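Local coordinates for TRNA threonylcarbamoyladenosine dehydratase (Escherichia coli, PDB 4D79), which catalyses the ATP-dependent dehydration of threonylcarbamoyladenosine at position 37 of tRNAs that read codons beginning with adenine, giving the cyclic form of this modified nucleoside, at the interface of chains A and B. Coordinates in Å, arbitrary orientation; residue numbers count along the deposited sequence, not the author numbering. Chains: chain A/B, TRNA threonylcarbamoyladenosine dehydratase.

Contact 1: the interface of chains A and B. Residues chain A 70, 73-74, 76-77; chain B 51, 96.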
ATOM      1  N   THR A  70      -8.120  -4.081  12.589  1.00 16.61           N
ATOM      2  CA  THR A  70      -8.631  -2.995  11.770  1.00 16.13           C
ATOM      3  C   THR A  70      -7.543  -2.007  11.397  1.00 13.50           C
ATOM      4  O   THR A  70      -7.611  -1.400  10.334  1.00 21.87           O
ATOM      5  CB  THR A  70      -9.789  -2.303  12.511  1.00 20.38           C
ATOM      6  OG1 THR A  70     -10.894  -3.213  12.636  1.00 19.24           O
ATOM      7  CG2 THR A  70     -10.304  -1.084  11.769  1.00 20.13           C
ATOM      8  N   GLN A  73      -5.110  -4.442   8.348  1.00 16.71           N
ATOM      9  CA  GLN A  73      -5.413  -5.589   7.506  1.00 18.32           C
ATOM     10  C   GLN A  73      -6.603  -5.256   6.626  1.00 21.52           C
ATOM     11  O   GLN A  73      -7.631  -4.790   7.118  1.00 19.21           O
ATOM     12  CB  GLN A  73      -5.670  -6.865   8.355  1.00 16.48           C
ATOM     13  CG  GLN A  73      -4.518  -7.099   9.323  1.00 16.40           C
ATOM     14  CD  GLN A  73      -4.570  -8.417  10.099  1.00 26.58           C
ATOM     15  OE1 GLN A  73      -5.236  -9.351   9.727  1.00 20.63           O
ATOM     16  NE2 GLN A  73      -3.832  -8.469  11.174  1.00 22.52           N
ATOM     17  N   ILE A  74      -6.451  -5.497   5.321  1.00 16.91           N
ATOM     18  CA  ILE A  74      -7.407  -5.020   4.342  1.00 15.54           C
ATOM     19  C   ILE A  74      -8.752  -5.710   4.469  1.00 15.60           C
ATOM     20  O   ILE A  74      -9.780  -5.144   4.051  1.00 21.94           O
ATOM     21  CB  ILE A  74      -6.872  -5.200   2.898  1.00 17.31           C
ATOM     22  CG1 ILE A  74      -7.684  -4.324   1.930  1.00 18.46           C
ATOM     23  CG2 ILE A  74      -6.844  -6.671   2.441  1.00 21.93           C
ATOM     24  CD1 ILE A  74      -7.061  -4.244   0.490  1.00 18.99           C
ATOM     25  N   ALA A  76     -10.260  -6.434   7.316  1.00 24.79           N
ATOM     26  CA  ALA A  76     -10.852  -6.120   8.625  1.00 20.99           C
ATOM     27  C   ALA A  76     -11.899  -5.026   8.460  1.00 22.16           C
ATOM     28  O   ALA A  76     -11.590  -3.831   8.473  1.00 22.13           O
ATOM     29  CB  ALA A  76      -9.767  -5.690   9.599  1.00 19.12           C
ATOM     30  N   LEU A  77     -13.137  -5.468   8.282  1.00 23.51           N
ATOM     31  CA  LEU A  77     -14.335  -4.659   8.148  1.00 22.83           C
ATOM     32  C   LEU A  77     -15.348  -5.218   9.130  1.00 24.78           C
ATOM     33  O   LEU A  77     -15.322  -6.412   9.420  1.00 24.40           O
ATOM     34  CB  LEU A  77     -14.950  -4.754   6.743  1.00 23.42           C
ATOM     35  CG  LEU A  77     -14.080  -4.345   5.551  1.00 23.95           C
ATOM     36  CD1 LEU A  77     -14.840  -4.579   4.253  1.00 34.35           C
ATOM     37  CD2 LEU A  77     -13.605  -2.936   5.645  1.00 25.29           C
TER
ATOM     38  N   ARG B  51      -7.905   3.584   8.624  1.00 14.06           N
ATOM     39  CA  ARG B  51      -7.292   2.530   9.407  1.00 19.72           C
ATOM     40  C   ARG B  51      -6.284   3.053  10.415  1.00 20.97           C
ATOM     41  O   ARG B  51      -5.759   2.270  11.205  1.00 17.00           O
ATOM     42  CB  ARG B  51      -6.626   1.496   8.493  1.00 14.05           C
ATOM     43  CG  ARG B  51      -7.642   0.698   7.661  1.00 13.18           C
ATOM     44  CD  ARG B  51      -7.065  -0.617   7.136  1.00 19.87           C
ATOM     45  NE  ARG B  51      -8.079  -1.292   6.348  1.00 17.40           N
ATOM     46  CZ  ARG B  51      -9.085  -1.993   6.843  1.00 16.98           C
ATOM     47  NH1 ARG B  51      -9.208  -2.176   8.141  1.00 17.87           N
ATOM     48  NH2 ARG B  51      -9.975  -2.525   6.025  1.00 16.69           N
ATOM     49  N   ILE B  96     -14.968   0.200   8.037  1.00 18.12           N
ATOM     50  CA  ILE B  96     -13.711   0.172   8.762  1.00 16.37           C
ATOM     51  C   ILE B  96     -13.901   0.743  10.152  1.00 21.28           C
ATOM     52  O   ILE B  96     -13.502   0.133  11.152  1.00 20.51           O
ATOM     53  CB  ILE B  96     -12.623   0.930   7.994  1.00 16.76           C
ATOM     54  CG1 ILE B  96     -12.235   0.125   6.719  1.00 19.65           C
ATOM     55  CG2 ILE B  96     -11.385   1.144   8.881  1.00 19.63           C
ATOM     56  CD1 ILE B  96     -11.283   0.855   5.793  1.00 20.37           C
TER
HETATM   57  O   HOH W   1     -13.595  -2.550  12.035  1.00 32.72           O
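The guanidinium of B:Arg51 lies between the two subunits, one face under the backbone carbonyl of A:Gln73 and the other against its own chain's B:Ile96. The carbonyl oxygen of A:Gln73 sits 3.1 Å above the plane, over its centre, where it could offset part of the arginine's positive charge, while CD1 of B:Ile96 backs the opposite face toward the rim. At the edge, in the guanidinium plane, are the carbonyls of A:Thr70 and A:Ala76. NH1 donates to both, reaching A:Thr70 O at 2.8 Å and A:Ala76 O at 2.9 Å; the second bond runs in the carbonyl plane, on a lone pair. NH2 also meets A:Ala76 O, at 3.2 Å and less straight (140° at H), from well above that carbonyl's plane. The two terminal nitrogens thus grip one oxygen end-on, which should limit rotation of the group. An extended stretch from CG to NE carries the guanidinium out from the end of helix 42-51 into the loop of chain A. Beside it, CD2 of A:Leu77 packs on CG1 of B:Ile96 at 3.5 Å. With chi1 at -66°, A:Thr70 sets OG1 opposite its carbonyl carbon and turns CG2 toward CG2 of B:Ile96; OG1 shares a water with B:Ile96 O, 2.8 Å from each. Because the arginine reads backbone oxygens, the contact probably helps to hold the path of the A:Thr70 to A:Leu77 loop as well as joining the subunits of the homodimer.

Contact 2: the interface of chains A and B. Residues chain A 164-165, 250-251, 254; chain B 161-162.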
ATOM      1  N   ILE A 164      11.683   0.957   3.839  1.00 16.65           N
ATOM      2  CA  ILE A 164      11.523  -0.449   3.511  1.00 17.79           C
ATOM      3  C   ILE A 164      12.364  -0.797   2.280  1.00 19.23           C
ATOM      4  O   ILE A 164      12.403  -0.050   1.298  1.00 20.06           O
ATOM      5  CB  ILE A 164      10.033  -0.747   3.280  1.00 14.58           C
ATOM      6  CG1 ILE A 164       9.226  -0.421   4.542  1.00 20.87           C
ATOM      7  CG2 ILE A 164       9.856  -2.196   2.857  1.00 16.04           C
ATOM      8  CD1 ILE A 164       7.740  -0.436   4.351  1.00 18.19           C
ATOM      9  N   GLN A 165      13.035  -1.942   2.323  1.00 18.36           N
ATOM     10  CA  GLN A 165      13.897  -2.367   1.231  1.00 20.66           C
ATOM     11  C   GLN A 165      14.042  -3.872   1.272  1.00 18.12           C
ATOM     12  O   GLN A 165      13.615  -4.535   2.228  1.00 22.47           O
ATOM     13  CB  GLN A 165      15.257  -1.684   1.341  1.00 25.71           C
ATOM     14  CG  GLN A 165      15.806  -1.689   2.734  1.00 31.53           C
ATOM     15  CD  GLN A 165      16.916  -0.669   2.935  1.00 48.61           C
ATOM     16  OE1 GLN A 165      18.020  -0.823   2.426  1.00 36.64           O
ATOM     17  NE2 GLN A 165      16.601   0.409   3.642  1.00 65.81           N
ATOM     18  N   PHE A 250       3.570  -4.905  -0.396  1.00 15.24           N
ATOM     19  CA  PHE A 250       3.683  -4.393  -1.753  1.00 17.88           C
ATOM     20  C   PHE A 250       5.112  -4.498  -2.275  1.00 15.42           C
ATOM     21  O   PHE A 250       5.328  -4.837  -3.445  1.00 17.77           O
ATOM     22  CB  PHE A 250       3.218  -2.935  -1.815  1.00 16.96           C
ATOM     23  CG  PHE A 250       1.737  -2.726  -1.582  1.00 17.90           C
ATOM     24  CD1 PHE A 250       0.803  -3.744  -1.791  1.00 18.59           C
ATOM     25  CD2 PHE A 250       1.276  -1.485  -1.177  1.00 21.60           C
ATOM     26  CE1 PHE A 250      -0.541  -3.517  -1.580  1.00 21.62           C
ATOM     27  CE2 PHE A 250      -0.064  -1.259  -0.961  1.00 21.01           C
ATOM     28  CZ  PHE A 250      -0.977  -2.270  -1.182  1.00 20.72           C
ATOM     29  N   VAL A 251       6.104  -4.213  -1.432  1.00 15.22           N
ATOM     30  CA  VAL A 251       7.487  -4.375  -1.840  1.00 17.36           C
ATOM     31  C   VAL A 251       7.808  -5.862  -2.071  1.00 16.70           C
ATOM     32  O   VAL A 251       8.529  -6.211  -3.005  1.00 18.89           O
ATOM     33  CB  VAL A 251       8.412  -3.732  -0.792  1.00 16.94           C
ATOM     34  CG1 VAL A 251       9.872  -4.165  -1.028  1.00 21.98           C
ATOM     35  CG2 VAL A 251       8.255  -2.164  -0.806  1.00 18.93           C
ATOM     36  N   SER A 254       6.309  -6.629  -5.563  0.68 21.46           N
ATOM     37  CA  SER A 254       7.097  -6.014  -6.630  0.68 23.19           C
ATOM     38  C   SER A 254       8.437  -6.725  -6.819  0.68 21.69           C
ATOM     39  O   SER A 254       8.916  -6.882  -7.955  0.68 15.23           O
ATOM     40  CB  SER A 254       7.308  -4.532  -6.346  0.68 21.33           C
ATOM     41  OG  SER A 254       6.142  -3.788  -6.657  0.68 15.53           O
TER
ATOM     42  N   PRO B 161       8.327   0.467  -5.549  1.00 17.25           N
ATOM     43  CA  PRO B 161       7.847   1.249  -4.389  1.00 19.25           C
ATOM     44  C   PRO B 161       8.948   1.740  -3.469  1.00 18.98           C
ATOM     45  O   PRO B 161       8.705   2.688  -2.712  1.00 19.59           O
ATOM     46  CB  PRO B 161       6.900   0.275  -3.649  1.00 18.64           C
ATOM     47  CG  PRO B 161       6.665  -0.861  -4.615  1.00 25.45           C
ATOM     48  CD  PRO B 161       7.838  -0.925  -5.524  1.00 22.86           C
ATOM     49  N   THR B 162      10.159   1.169  -3.516  1.00 16.42           N
ATOM     50  CA  THR B 162      11.177   1.606  -2.566  1.00 17.99           C
ATOM     51  C   THR B 162      11.851   2.910  -2.956  1.00 20.64           C
ATOM     52  O   THR B 162      12.676   3.404  -2.187  1.00 18.19           O
ATOM     53  CB  THR B 162      12.278   0.540  -2.401  1.00 18.10           C
ATOM     54  OG1 THR B 162      13.029   0.434  -3.630  1.00 19.84           O
ATOM     55  CG2 THR B 162      11.694  -0.779  -2.064  1.00 24.70           C
TER
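B:Pro161 and B:Thr162 form the start of a short 3-10 turn (phi/psi -79/-4° at B:Thr162), which presents their side chains to helix 242-266 and to the beginning of strand 164-168 in chain A. B:Thr162 points its methyl, CG2, at A:Val251, and the two side chains cross at about a right angle. CG2 of A:Val251 lies 3.9 Å from that methyl, and CG1 is nearly as near, so both branches of the valine take part. The valine's CG1 is anti to its backbone N (chi1 167°), with CG2 beside that nitrogen; this arrangement lets CG2 also meet CB of B:Pro161 at 4.0 Å. The proline ring therefore continues the apolar surface begun by the threonine methyl. One turn further along the helix, A:Ser254 borders the other end of the ring, its CB 3.7 Å from CD of B:Pro161. Its hydroxyl OG also lies against the ring and has a weak hydrogen bond to A:Phe250 O within its own helix. Among these residues the meeting is by van der Waals packing, which probably supports the homodimer. On the strand side, the threonine methyl approaches a main-chain carbonyl as well as the valine: CG2 of B:Thr162 is 3.5 Å from A:Ile164 O.

About 21 Å separates the C-alpha centres of contact 1 and contact 2, which share no residues and draw on different elements. In contact 1 the ends of helices 42-51 and 85-96 of chain B meet a loop of chain A; in contact 2 a 3-10 turn of chain B meets helix 242-266 and strand 164-168 of chain A. The two are complementary in character, one centred on charged-group hydrogen bonding and the other on apolar packing. Two-fold symmetry repeats each with the chains exchanged, so every subunit supplies both halves of both contacts, which probably spreads the homodimer's cohesion across the interface.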